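Local coordinates for protein putative sugar phosphate isomerase (Acidithiobacillus ferrooxidans, PDB 3L2H) that is a putative sugar phosphate isomerase of the cupin superfamily that probably binds a metal ion, its true substrate not being established, at residues Leu26-Arg32 and Lys57-Glu61; Ile48-Glu54 and Thr114-Val119; Leu64-Glu70 and Gly97-His101; Ala71-Gly77 and Ile90-Val96. All coordinates share one frame; numbering follows the deposited sequence. Where two conformers were deposited one is given.

Contact 1 of 4, residues Leu26-Arg32 and Lys57-Glu61. With EDO (1,2-ethanediol), chain N.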
loop_
_atom_site.group_PDB
_atom_site.type_symbol
_atom_site.label_atom_id
_atom_site.label_comp_id
_atom_site.label_asym_id
_atom_site.label_seq_id
_atom_site.Cartn_x
_atom_site.Cartn_y
_atom_site.Cartn_z
ATOM N N LEU B 26 -14.460 17.913 17.938
ATOM C CA LEU B 26 -14.876 19.138 17.267
ATOM C C LEU B 26 -16.370 19.395 17.350
ATOM O O LEU B 26 -16.828 20.442 16.849
ATOM C CB LEU B 26 -14.378 19.151 15.800
ATOM C CG LEU B 26 -12.854 19.318 15.600
ATOM C CD1 LEU B 26 -12.391 19.182 14.099
ATOM C CD2 LEU B 26 -12.365 20.655 16.196
ATOM N N ASN B 27 -17.126 18.519 18.014
ATOM C CA ASN B 27 -18.600 18.693 18.080
ATOM C C ASN B 27 -19.146 18.091 19.363
ATOM O O ASN B 27 -19.251 16.854 19.481
ATOM C CB ASN B 27 -19.311 18.092 16.854
ATOM C CG ASN B 27 -20.791 18.372 16.853
ATOM O OD1 ASN B 27 -21.329 18.949 17.808
ATOM N ND2 ASN B 27 -21.479 17.918 15.807
ATOM N N PRO B 28 -19.496 18.944 20.327
ATOM C CA PRO B 28 -19.967 18.407 21.591
ATOM C C PRO B 28 -21.346 17.769 21.493
ATOM O O PRO B 28 -21.740 17.045 22.395
ATOM C CB PRO B 28 -19.976 19.652 22.526
ATOM C CG PRO B 28 -20.062 20.775 21.659
ATOM C CD PRO B 28 -19.353 20.415 20.387
ATOM N N GLY B 29 -22.075 18.040 20.409
ATOM C CA GLY B 29 -23.342 17.375 20.167
ATOM C C GLY B 29 -23.197 15.995 19.542
ATOM O O GLY B 29 -24.178 15.224 19.486
ATOM N N ALA B 30 -21.982 15.648 19.093
ATOM C CA ALA B 30 -21.762 14.345 18.433
ATOM C C ALA B 30 -21.383 13.309 19.502
ATOM O O ALA B 30 -20.202 12.960 19.671
ATOM C CB ALA B 30 -20.709 14.421 17.344
ATOM N N VAL B 31 -22.416 12.820 20.182
ATOM C CA VAL B 31 -22.290 11.959 21.335
ATOM C C VAL B 31 -22.970 10.673 20.961
ATOM O O VAL B 31 -24.116 10.677 20.536
ATOM C CB VAL B 31 -22.965 12.563 22.596
ATOM C CG1 VAL B 31 -22.842 11.626 23.782
ATOM C CG2 VAL B 31 -22.351 13.919 22.920
ATOM N N ARG B 32 -22.260 9.560 21.110
ATOM C CA ARG B 32 -22.813 8.268 20.744
ATOM C C ARG B 32 -22.260 7.117 21.597
ATOM O O ARG B 32 -21.134 7.196 22.102
ATOM C CB ARG B 32 -22.543 8.035 19.242
ATOM C CG ARG B 32 -21.249 7.320 18.885
ATOM C CD ARG B 32 -20.914 7.612 17.394
ATOM N NE ARG B 32 -19.871 6.753 16.880
ATOM C CZ ARG B 32 -19.414 6.830 15.641
ATOM N NH1 ARG B 32 -19.895 7.747 14.789
ATOM N NH2 ARG B 32 -18.479 5.998 15.256
ATOM N N LYS B 57 -28.772 14.330 19.284
ATOM C CA LYS B 57 -27.345 14.200 19.106
ATOM C C LYS B 57 -27.003 13.899 17.653
ATOM O O LYS B 57 -27.866 13.747 16.846
ATOM C CB LYS B 57 -26.792 13.135 20.037
ATOM C CG LYS B 57 -27.186 13.331 21.491
ATOM C CD LYS B 57 -26.651 14.623 22.076
ATOM C CE LYS B 57 -26.925 14.663 23.571
ATOM N NZ LYS B 57 -26.799 16.045 24.063
ATOM N N GLU B 58 -25.717 13.853 17.341
ATOM C CA GLU B 58 -25.253 13.712 15.986
ATOM C C GLU B 58 -24.194 12.631 15.929
ATOM O O GLU B 58 -23.595 12.271 16.932
ATOM C CB GLU B 58 -24.630 15.005 15.462
ATOM C CG GLU B 58 -25.538 16.193 15.252
ATOM C CD GLU B 58 -24.702 17.356 14.699
ATOM O OE1 GLU B 58 -24.213 17.306 13.523
ATOM O OE2 GLU B 58 -24.405 18.236 15.488
ATOM N N SER B 59 -23.929 12.160 14.722
ATOM C CA SER B 59 -23.035 11.038 14.517
ATOM C C SER B 59 -21.562 11.416 14.522
ATOM O O SER B 59 -20.707 10.551 14.776
ATOM C CB SER B 59 -23.389 10.346 13.177
ATOM O OG SER B 59 -23.058 11.123 12.026
ATOM N N THR B 60 -21.271 12.693 14.243
ATOM C CA THR B 60 -19.911 13.109 13.947
ATOM C C THR B 60 -19.845 14.631 13.837
ATOM O O THR B 60 -20.846 15.301 14.019
ATOM C CB THR B 60 -19.451 12.493 12.576
ATOM O OG1 THR B 60 -18.041 12.650 12.416
ATOM C CG2 THR B 60 -20.214 13.148 11.409
ATOM N N GLU B 61 -18.661 15.178 13.600
ATOM C CA GLU B 61 -18.565 16.545 13.092
ATOM C C GLU B 61 -18.541 16.443 11.593
ATOM O O GLU B 61 -17.803 15.618 11.035
ATOM C CB GLU B 61 -17.296 17.245 13.577
ATOM C CG GLU B 61 -17.015 18.579 12.873
ATOM C CD GLU B 61 -18.043 19.666 13.152
ATOM O OE1 GLU B 61 -18.870 19.478 14.073
ATOM O OE2 GLU B 61 -18.039 20.749 12.475
HETATM C C1 EDO N . -20.004 8.518 11.065
HETATM O O1 EDO N . -18.950 9.162 10.317
HETATM C C2 EDO N . -21.284 8.492 10.265
HETATM O O2 EDO N . -21.863 9.814 10.328
HETATM O O HOH W 1 -24.273 17.165 23.795
#
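Asn27 swings CG to the far side from its backbone N (chi1 -175°), which brings ND2 to the extended Glu58 chain; the two side chains meet at about a right angle, amide and carboxylate planes 64° apart. This ties the corner at Pro28 and Gly29, which leads into the cupin-barrel strand running on to residue 36, to the loop after strand 46-53. ND2 of Asn27 gives a nearly straight bond of 3.0 Å to Glu58 OE2, arriving above the carboxylate plane, and a more bent one of 3.2 Å to Thr60 O. OD1 of Asn27 accepts from Gly29 N at 2.9 Å, an Asx turn, so both ends of the amide are held. A leucine here would probably strip Glu58 OE2 and Thr60 O of their shared donor and undo that turn. Gly29 O accepts from Glu58 N at 3.0 Å, and Ala30 CB rests 3.4 Å from Thr60 O. One water accepts from Lys57 NZ at 2.8 Å and donates to Pro28 O.

Contact 2 of 4, residues Ile48-Glu54 and Thr114-Val119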
loop_
_atom_site.group_PDB
_atom_site.type_symbol
_atom_site.label_atom_id
_atom_site.label_comp_id
_atom_site.label_asym_id
_atom_site.label_seq_id
_atom_site.Cartn_x
_atom_site.Cartn_y
_atom_site.Cartn_z
ATOM N N ILE B 48 -15.732 -1.633 12.151
ATOM C CA ILE B 48 -17.134 -1.942 12.092
ATOM C C ILE B 48 -17.696 -1.646 13.490
ATOM O O ILE B 48 -17.300 -2.304 14.460
ATOM C CB ILE B 48 -17.407 -3.383 11.680
ATOM C CG1 ILE B 48 -16.792 -3.687 10.307
ATOM C CG2 ILE B 48 -18.967 -3.648 11.659
ATOM C CD1 ILE B 48 -16.846 -5.131 9.799
ATOM N N HIS B 49 -18.625 -0.694 13.548
ATOM C CA HIS B 49 -19.128 -0.120 14.776
ATOM C C HIS B 49 -20.660 -0.154 14.779
ATOM O O HIS B 49 -21.306 0.267 13.814
ATOM C CB HIS B 49 -18.660 1.334 14.905
ATOM C CG HIS B 49 -17.175 1.504 14.897
ATOM N ND1 HIS B 49 -16.408 1.389 16.044
ATOM C CD2 HIS B 49 -16.304 1.753 13.884
ATOM C CE1 HIS B 49 -15.138 1.609 15.739
ATOM N NE2 HIS B 49 -15.049 1.832 14.437
ATOM N N LEU B 50 -21.222 -0.624 15.871
ATOM C CA LEU B 50 -22.649 -0.483 16.109
ATOM C C LEU B 50 -22.830 0.731 17.026
ATOM O O LEU B 50 -22.297 0.784 18.140
ATOM C CB LEU B 50 -23.229 -1.750 16.688
ATOM C CG LEU B 50 -24.757 -1.595 16.704
ATOM C CD1 LEU B 50 -25.411 -2.821 16.136
ATOM C CD2 LEU B 50 -25.278 -1.223 18.100
ATOM N N ILE B 51 -23.507 1.744 16.524
ATOM C CA ILE B 51 -23.597 3.023 17.238
ATOM C C ILE B 51 -25.035 3.317 17.609
ATOM O O ILE B 51 -25.970 2.893 16.916
ATOM C CB ILE B 51 -22.948 4.214 16.430
ATOM C CG1 ILE B 51 -23.809 4.615 15.241
ATOM C CG2 ILE B 51 -21.553 3.835 15.950
ATOM C CD1 ILE B 51 -23.431 5.937 14.599
ATOM N N GLN B 52 -25.195 4.012 18.721
ATOM C CA GLN B 52 -26.497 4.480 19.184
ATOM C C GLN B 52 -26.375 5.997 19.395
ATOM O O GLN B 52 -25.486 6.428 20.127
ATOM C CB GLN B 52 -26.921 3.805 20.490
ATOM C CG GLN B 52 -26.841 2.280 20.461
ATOM C CD GLN B 52 -27.002 1.668 21.837
ATOM O OE1 GLN B 52 -26.850 2.351 22.853
ATOM N NE2 GLN B 52 -27.319 0.364 21.883
ATOM N N ILE B 53 -27.274 6.744 18.754
ATOM C CA ILE B 53 -27.335 8.188 18.796
ATOM C C ILE B 53 -28.679 8.553 19.361
ATOM O O ILE B 53 -29.737 8.258 18.754
ATOM C CB ILE B 53 -27.201 8.783 17.385
ATOM C CG1 ILE B 53 -25.940 8.250 16.703
ATOM C CG2 ILE B 53 -27.244 10.322 17.434
ATOM C CD1 ILE B 53 -25.753 8.770 15.298
ATOM N N GLU B 54 -28.666 9.204 20.508
ATOM C CA GLU B 54 -29.909 9.596 21.150
ATOM C C GLU B 54 -30.522 10.833 20.503
ATOM O O GLU B 54 -29.836 11.602 19.811
ATOM C CB GLU B 54 -29.711 9.816 22.657
ATOM C CG GLU B 54 -29.326 8.585 23.439
ATOM C CD GLU B 54 -30.212 7.348 23.190
ATOM O OE1 GLU B 54 -31.374 7.468 22.797
ATOM O OE2 GLU B 54 -29.741 6.209 23.391
ATOM N N THR B 114 -34.064 6.142 19.737
ATOM C CA THR B 114 -32.634 6.036 19.486
ATOM C C THR B 114 -32.379 5.700 18.031
ATOM O O THR B 114 -33.066 4.851 17.468
ATOM C CB THR B 114 -32.020 4.896 20.342
ATOM O OG1 THR B 114 -32.447 5.086 21.699
ATOM C CG2 THR B 114 -30.461 4.863 20.210
ATOM N N LEU B 115 -31.360 6.318 17.448
ATOM C CA LEU B 115 -30.942 5.983 16.081
ATOM C C LEU B 115 -29.834 4.979 16.202
ATOM O O LEU B 115 -28.813 5.280 16.839
ATOM C CB LEU B 115 -30.515 7.232 15.336
ATOM C CG LEU B 115 -29.883 7.075 13.951
ATOM C CD1 LEU B 115 -30.813 6.342 12.971
ATOM C CD2 LEU B 115 -29.510 8.455 13.374
ATOM N N VAL B 116 -30.016 3.784 15.620
ATOM C CA VAL B 116 -29.035 2.714 15.745
ATOM C C VAL B 116 -28.537 2.288 14.352
ATOM O O VAL B 116 -29.317 1.947 13.478
ATOM C CB VAL B 116 -29.597 1.506 16.544
ATOM C CG1 VAL B 116 -28.547 0.395 16.730
ATOM C CG2 VAL B 116 -30.158 1.999 17.902
ATOM N N CYS B 117 -27.229 2.376 14.149
ATOM C CA CYS B 117 -26.597 2.121 12.865
ATOM C C CYS B 117 -25.345 1.300 12.987
ATOM O O CYS B 117 -24.689 1.284 14.030
ATOM C CB CYS B 117 -26.114 3.430 12.213
ATOM S SG CYS B 117 -27.443 4.646 11.949
ATOM N N LEU B 118 -25.016 0.658 11.882
ATOM C CA LEU B 118 -23.716 0.086 11.668
ATOM C C LEU B 118 -22.914 1.109 10.885
ATOM O O LEU B 118 -23.398 1.639 9.872
ATOM C CB LEU B 118 -23.785 -1.190 10.844
ATOM C CG LEU B 118 -24.088 -2.491 11.505
ATOM C CD1 LEU B 118 -24.049 -3.559 10.397
ATOM C CD2 LEU B 118 -23.060 -2.745 12.657
ATOM N N VAL B 119 -21.743 1.458 11.395
ATOM C CA VAL B 119 -20.807 2.304 10.705
ATOM C C VAL B 119 -19.594 1.437 10.288
ATOM O O VAL B 119 -18.982 0.741 11.121
ATOM C CB VAL B 119 -20.394 3.519 11.554
ATOM C CG1 VAL B 119 -19.335 4.323 10.799
ATOM C CG2 VAL B 119 -21.621 4.385 11.871
#
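His49 O is met by Val119 N at 2.7 Å, in the carbonyl plane, and by the CA-H of Leu118, whose CA lies 3.2 Å away. Val119 O takes His49 N in return, completing the first hydrogen-bonded pair of an antiparallel ladder between strands 46-53 and 115-122, central neighbours in the six-stranded sheet of the cupin barrel. Ile51 with Cys117 and Ile53 with Leu115 repeat the reciprocal pairing; the 2.8 Å bond from Ile51 N to Cys117 O is almost linear (174°).

Side chains alternate between the two faces. On one, Ile51 puts CG1 between its backbone N and carbonyl carbon (chi1 73°), which carries CD1 to Val119 CG2, 3.6 Å away, while Ile51 CG1 touches Cys117 CB. On the other, Leu50 CD2 touches Val116 CG1 at 3.9 Å and Leu50 CB faces Leu118 CD2. Gln52 CG runs beside Val116 CG2, its NE2 bonded to a cyclohexylpropylsulfonate, probably from the crystallisation liquor. Where the ladder ends, the bent Glu54 chain brings OE1 to 2.8 Å from Thr114 OG1, and Thr114 CG2 packs on Gln52 CB. The chemistry thus divides in two: backbone polar groups satisfy one another within the sheet, while Leu50 and Leu118 pack on Tyr73 of the second subunit and the Ile51, Cys117 and Val119 face probably turns into the barrel.

Contact 3 of 4, residues Leu64-Glu70 and Gly97-His101. With EDO (1,2-ethanediol), chain N.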
loop_
_atom_site.group_PDB
_atom_site.type_symbol
_atom_site.label_atom_id
_atom_site.label_comp_id
_atom_site.label_asym_id
_atom_site.label_seq_id
_atom_site.Cartn_x
_atom_site.Cartn_y
_atom_site.Cartn_z
ATOM N N LEU B 64 -15.230 15.259 5.594
ATOM C CA LEU B 64 -14.924 14.681 4.296
ATOM C C LEU B 64 -13.589 13.975 4.398
ATOM O O LEU B 64 -12.584 14.589 4.776
ATOM C CB LEU B 64 -14.805 15.786 3.244
ATOM C CG LEU B 64 -14.447 15.330 1.833
ATOM C CD1 LEU B 64 -15.586 14.554 1.179
ATOM C CD2 LEU B 64 -14.104 16.546 0.984
ATOM N N HIS B 65 -13.565 12.689 4.067
ATOM C CA HIS B 65 -12.313 11.926 3.985
ATOM C C HIS B 65 -11.724 11.988 2.571
ATOM O O HIS B 65 -12.431 11.870 1.579
ATOM C CB HIS B 65 -12.545 10.445 4.278
ATOM C CG HIS B 65 -12.850 10.124 5.699
ATOM N ND1 HIS B 65 -11.865 9.838 6.610
ATOM C CD2 HIS B 65 -14.027 9.941 6.344
ATOM C CE1 HIS B 65 -12.421 9.573 7.783
ATOM N NE2 HIS B 65 -13.730 9.629 7.648
ATOM N N HIS B 66 -10.421 12.091 2.489
ATOM C CA HIS B 66 -9.747 12.093 1.212
ATOM C C HIS B 66 -9.262 10.702 0.772
ATOM O O HIS B 66 -9.047 10.510 -0.421
ATOM C CB HIS B 66 -8.517 13.025 1.273
ATOM C CG HIS B 66 -8.854 14.473 1.391
ATOM N ND1 HIS B 66 -8.148 15.453 0.727
ATOM C CD2 HIS B 66 -9.823 15.113 2.095
ATOM C CE1 HIS B 66 -8.669 16.628 1.024
ATOM N NE2 HIS B 66 -9.688 16.449 1.847
ATOM N N TYR B 67 -9.032 9.783 1.713
ATOM C CA TYR B 67 -8.497 8.445 1.402
ATOM C C TYR B 67 -9.302 7.284 1.981
ATOM O O TYR B 67 -9.381 6.215 1.353
ATOM C CB TYR B 67 -7.024 8.323 1.899
ATOM C CG TYR B 67 -6.078 9.114 1.049
ATOM C CD1 TYR B 67 -5.548 8.572 -0.116
ATOM C CD2 TYR B 67 -5.771 10.420 1.361
ATOM C CE1 TYR B 67 -4.713 9.337 -0.930
ATOM C CE2 TYR B 67 -4.922 11.213 0.546
ATOM C CZ TYR B 67 -4.395 10.665 -0.570
ATOM O OH TYR B 67 -3.575 11.399 -1.399
ATOM N N GLU B 68 -9.845 7.432 3.173
ATOM C CA GLU B 68 -10.662 6.361 3.757
ATOM C C GLU B 68 -12.131 6.412 3.312
ATOM O O GLU B 68 -12.785 7.459 3.412
ATOM C CB GLU B 68 -10.635 6.383 5.284
ATOM C CG GLU B 68 -9.316 5.967 5.957
ATOM C CD GLU B 68 -9.379 5.968 7.474
ATOM O OE1 GLU B 68 -10.417 6.383 8.046
ATOM O OE2 GLU B 68 -8.392 5.517 8.144
ATOM N N GLU B 69 -12.638 5.289 2.791
ATOM C CA GLU B 69 -14.063 5.133 2.550
ATOM C C GLU B 69 -14.823 4.916 3.861
ATOM O O GLU B 69 -14.273 4.428 4.846
ATOM C CB GLU B 69 -14.309 3.952 1.576
ATOM C CG GLU B 69 -13.811 4.341 0.181
ATOM C CD GLU B 69 -14.079 3.302 -0.863
ATOM O OE1 GLU B 69 -14.284 2.144 -0.476
ATOM O OE2 GLU B 69 -14.055 3.667 -2.063
ATOM N N GLU B 70 -16.108 5.265 3.861
ATOM C CA GLU B 70 -16.945 5.157 5.041
ATOM C C GLU B 70 -18.349 4.813 4.541
ATOM O O GLU B 70 -18.707 5.230 3.443
ATOM C CB GLU B 70 -16.946 6.516 5.762
ATOM C CG GLU B 70 -17.722 6.611 6.970
ATOM C CD GLU B 70 -17.418 7.894 7.757
ATOM O OE1 GLU B 70 -17.156 9.000 7.183
ATOM O OE2 GLU B 70 -17.434 7.748 8.971
ATOM N N GLY B 97 -23.098 5.407 1.437
ATOM C CA GLY B 97 -21.680 5.161 1.286
ATOM C C GLY B 97 -20.955 6.397 0.790
ATOM O O GLY B 97 -21.491 7.164 -0.043
ATOM N N PHE B 98 -19.728 6.573 1.269
ATOM C CA PHE B 98 -18.912 7.722 0.902
ATOM C C PHE B 98 -17.596 7.324 0.268
ATOM O O PHE B 98 -16.613 7.029 0.977
ATOM C CB PHE B 98 -18.652 8.582 2.130
ATOM C CG PHE B 98 -19.909 9.114 2.736
ATOM C CD1 PHE B 98 -20.479 10.266 2.240
ATOM C CD2 PHE B 98 -20.549 8.446 3.751
ATOM C CE1 PHE B 98 -21.657 10.724 2.753
ATOM C CE2 PHE B 98 -21.699 8.941 4.295
ATOM C CZ PHE B 98 -22.263 10.067 3.767
ATOM N N PRO B 99 -17.566 7.313 -1.072
ATOM C CA PRO B 99 -16.305 7.218 -1.770
ATOM C C PRO B 99 -15.427 8.410 -1.341
ATOM O O PRO B 99 -15.935 9.438 -0.907
ATOM C CB PRO B 99 -16.710 7.320 -3.251
ATOM C CG PRO B 99 -18.164 6.919 -3.283
ATOM C CD PRO B 99 -18.715 7.424 -1.995
ATOM N N CYS B 100 -14.125 8.247 -1.428
ATOM C CA CYS B 100 -13.215 9.344 -1.093
ATOM C C CYS B 100 -13.528 10.615 -1.848
ATOM O O CYS B 100 -13.835 10.577 -3.009
ATOM C CB CYS B 100 -11.811 8.920 -1.411
ATOM S SG CYS B 100 -11.348 7.686 -0.311
ATOM N N HIS B 101 -13.406 11.748 -1.167
ATOM C CA HIS B 101 -13.690 13.080 -1.741
ATOM C C HIS B 101 -15.071 13.326 -2.318
ATOM O O HIS B 101 -15.264 14.340 -3.023
ATOM C CB HIS B 101 -12.780 13.386 -2.940
ATOM C CG HIS B 101 -11.348 13.452 -2.610
ATOM N ND1 HIS B 101 -10.763 14.618 -2.166
ATOM C CD2 HIS B 101 -10.361 12.524 -2.692
ATOM C CE1 HIS B 101 -9.468 14.402 -1.981
ATOM N NE2 HIS B 101 -9.197 13.136 -2.278
HETATM C C1 EDO N . -20.004 8.518 11.065
HETATM O O1 EDO N . -18.950 9.162 10.317
HETATM C C2 EDO N . -21.284 8.492 10.265
HETATM O O2 EDO N . -21.863 9.814 10.328
HETATM O O HOH W 2 -15.206 8.597 2.905
HETATM O O HOH W 3 -13.173 5.998 -2.972
#
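Glu70 and Phe98 form an antiparallel hydrogen-bonded pair, with Phe98 N to Glu70 O at 2.8 Å and a weak return bond; farther on, His101 N donates almost straight to His65 O at 2.9 Å. Between these points water takes over: one molecule donates to both Glu68 O and Phe98 O, another joins Glu69 OE2 to Cys100 N. The His66 and His101 rings meet obliquely, planes at 53°. CE1 of His101 comes to 3.2 Å from His66 ND1, and the His101 ring lays one face against His66 CA, a CH-pi contact.

Segment 64-70 fits the first cupin motif, in which two histidines (His63 and His65) precede a glutamate, Glu70, at positions that commonly ligate the metal. Glu70 extends fully, CG anti to N (chi1 -180°), toward a bound ethanediol, while OE1 accepts from His63. NE2 of His66 is bonded to Asp130, so an alanine here would probably cost Asp130 this partner and let the His101 ring turn more freely. Both carboxylate oxygens of Glu69 reach backbone N atoms of the second subunit, at its Arg44 and His45.

Contact 4 of 4, residues Ala71-Gly77 and Ile90-Val96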
loop_
_atom_site.group_PDB
_atom_site.type_symbol
_atom_site.label_atom_id
_atom_site.label_comp_id
_atom_site.label_asym_id
_atom_site.label_seq_id
_atom_site.Cartn_x
_atom_site.Cartn_y
_atom_site.Cartn_z
ATOM N N ALA B 71 -19.143 4.118 5.350
ATOM C CA ALA B 71 -20.532 3.843 5.018
ATOM C C ALA B 71 -21.361 3.659 6.280
ATOM O O ALA B 71 -20.814 3.363 7.351
ATOM C CB ALA B 71 -20.644 2.593 4.124
ATOM N N VAL B 72 -22.684 3.811 6.145
ATOM C CA VAL B 72 -23.616 3.710 7.267
ATOM C C VAL B 72 -24.797 2.858 6.869
ATOM O O VAL B 72 -25.330 3.019 5.772
ATOM C CB VAL B 72 -24.121 5.082 7.742
ATOM C CG1 VAL B 72 -25.095 4.913 8.945
ATOM C CG2 VAL B 72 -22.958 6.036 8.107
ATOM N N TYR B 73 -25.207 1.917 7.724
ATOM C CA TYR B 73 -26.408 1.102 7.471
ATOM C C TYR B 73 -27.333 1.257 8.668
ATOM O O TYR B 73 -26.930 1.034 9.812
ATOM C CB TYR B 73 -26.073 -0.373 7.173
ATOM C CG TYR B 73 -27.280 -1.230 6.792
ATOM C CD1 TYR B 73 -27.696 -1.304 5.479
ATOM C CD2 TYR B 73 -27.995 -1.954 7.734
ATOM C CE1 TYR B 73 -28.793 -2.068 5.093
ATOM C CE2 TYR B 73 -29.120 -2.722 7.350
ATOM C CZ TYR B 73 -29.505 -2.771 6.024
ATOM O OH TYR B 73 -30.564 -3.536 5.574
ATOM N N VAL B 74 -28.541 1.728 8.421
ATOM C CA VAL B 74 -29.460 2.059 9.521
ATOM C C VAL B 74 -30.195 0.816 9.968
ATOM O O VAL B 74 -30.861 0.174 9.168
ATOM C CB VAL B 74 -30.470 3.124 9.125
ATOM C CG1 VAL B 74 -31.399 3.480 10.331
ATOM C CG2 VAL B 74 -29.774 4.387 8.595
ATOM N N LEU B 75 -30.073 0.484 11.249
ATOM C CA LEU B 75 -30.751 -0.670 11.825
ATOM C C LEU B 75 -32.090 -0.297 12.449
ATOM O O LEU B 75 -33.038 -1.055 12.318
ATOM C CB LEU B 75 -29.863 -1.350 12.869
ATOM C CG LEU B 75 -28.564 -1.955 12.315
ATOM C CD1 LEU B 75 -27.629 -2.469 13.469
ATOM C CD2 LEU B 75 -28.823 -3.059 11.287
ATOM N N SER B 76 -32.163 0.823 13.170
ATOM C CA SER B 76 -33.458 1.246 13.721
ATOM C C SER B 76 -33.467 2.721 14.004
ATOM O O SER B 76 -32.409 3.374 14.094
ATOM C CB SER B 76 -33.837 0.494 15.003
ATOM O OG SER B 76 -32.992 0.808 16.065
ATOM N N GLY B 77 -34.686 3.231 14.144
ATOM C CA GLY B 77 -34.937 4.639 14.328
ATOM C C GLY B 77 -34.759 5.447 13.050
ATOM O O GLY B 77 -34.571 4.880 11.966
ATOM N N ILE B 90 -33.386 9.616 6.780
ATOM C CA ILE B 90 -32.967 8.234 6.706
ATOM C C ILE B 90 -33.737 7.432 7.749
ATOM O O ILE B 90 -34.235 7.977 8.748
ATOM C CB ILE B 90 -31.440 8.063 6.861
ATOM C CG1 ILE B 90 -30.928 8.655 8.188
ATOM C CG2 ILE B 90 -30.720 8.691 5.664
ATOM C CD1 ILE B 90 -29.433 8.284 8.475
ATOM N N ALA B 91 -33.868 6.141 7.480
ATOM C CA ALA B 91 -34.701 5.263 8.241
ATOM C C ALA B 91 -34.173 3.844 8.103
ATOM O O ALA B 91 -33.308 3.584 7.265
ATOM C CB ALA B 91 -36.182 5.376 7.731
ATOM N N PRO B 92 -34.716 2.909 8.883
ATOM C CA PRO B 92 -34.198 1.522 8.909
ATOM C C PRO B 92 -34.120 0.828 7.530
ATOM O O PRO B 92 -35.014 0.905 6.690
ATOM C CB PRO B 92 -35.154 0.779 9.847
ATOM C CG PRO B 92 -35.845 1.859 10.647
ATOM C CD PRO B 92 -35.941 3.051 9.706
ATOM N N GLY B 93 -32.959 0.236 7.296
ATOM C CA GLY B 93 -32.672 -0.425 6.022
ATOM C C GLY B 93 -32.009 0.455 4.996
ATOM O O GLY B 93 -31.627 -0.018 3.909
ATOM N N ASP B 94 -31.905 1.744 5.271
ATOM C CA ASP B 94 -31.199 2.656 4.351
ATOM C C ASP B 94 -29.674 2.476 4.454
ATOM O O ASP B 94 -29.133 2.146 5.493
ATOM C CB ASP B 94 -31.495 4.122 4.629
ATOM C CG ASP B 94 -32.944 4.533 4.349
ATOM O OD1 ASP B 94 -33.777 3.727 3.802
ATOM O OD2 ASP B 94 -33.234 5.711 4.739
ATOM N N PHE B 95 -28.983 2.770 3.364
ATOM C CA PHE B 95 -27.567 2.651 3.293
ATOM C C PHE B 95 -27.014 3.878 2.629
ATOM O O PHE B 95 -27.532 4.304 1.577
ATOM C CB PHE B 95 -27.220 1.439 2.440
ATOM C CG PHE B 95 -25.726 1.269 2.176
ATOM C CD1 PHE B 95 -24.901 0.677 3.104
ATOM C CD2 PHE B 95 -25.157 1.757 1.000
ATOM C CE1 PHE B 95 -23.520 0.543 2.842
ATOM C CE2 PHE B 95 -23.818 1.603 0.740
ATOM C CZ PHE B 95 -23.000 0.998 1.668
ATOM N N VAL B 96 -25.938 4.414 3.197
ATOM C CA VAL B 96 -25.227 5.504 2.571
ATOM C C VAL B 96 -23.738 5.181 2.581
ATOM O O VAL B 96 -23.201 4.675 3.586
ATOM C CB VAL B 96 -25.602 6.885 3.234
ATOM C CG1 VAL B 96 -25.337 6.891 4.648
ATOM C CG2 VAL B 96 -24.851 8.061 2.572
HETATM O O HOH W 4 -31.733 -2.614 3.428
#
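From a non-hydrogen-bonded antiparallel pair, the Tyr73 and Phe95 side chains cross at about a right angle. Tyr73 CD1 sits at the edge of the Phe95 ring and touches Phe95 CB at 4.1 Å. With CG anti to N (chi1 -175°), Tyr73 runs out along the turn, setting CZ 3.9 Å from Gly93 CA and sharing a water between OH and Gly93 O. Phe95 brings CE1 to 3.8 Å from Ala71 CB. On the opposite face, Val72 CB meets Val96 CG1 at 3.8 Å; Val74 CB comes to 3.4 Å from Ala91 O while its CG2 reaches Ile90 CD1. Gly93, in the type II turn from Ala91 to Asp94, donates its N to Val74 O at 2.8 Å, and its positive phi suits a glycine. Pro92 CD crowds Gly77 O, a buried carbonyl with no polar partner. Leu75 and Ser76 form a classic beta bulge against Val116. Strand 95-98 pairs antiparallel with a strand of the second subunit, extending the cupin barrel sheet across the interface.

Contacts 2 and 4 are pairings within the six-stranded sheet, which contact 1 reaches through strand 27-36; contact 3 lies at the end of the sheet where strand 70-76 begins and strand 95-98 finishes. Contacts 2 and 4 are closest, centres 9 Å apart: Leu75 N lies 2.8 Å from Val116 O and Tyr73 N equally near Leu118 O, both probable hydrogen bonds. Contact 1 packs on contact 2, centres 12 Å apart, through Ser59 CB against Ile53 CD1 at 3.5 Å. Contacts 1 and 3 have centres 19 Å apart, yet Ser59 and Glu70 converge on one ethanediol, probably from the crystallisation liquor, which His105 also binds and which may mark the cupin pocket. Contacts 2, 3 and 4 all touch the second subunit.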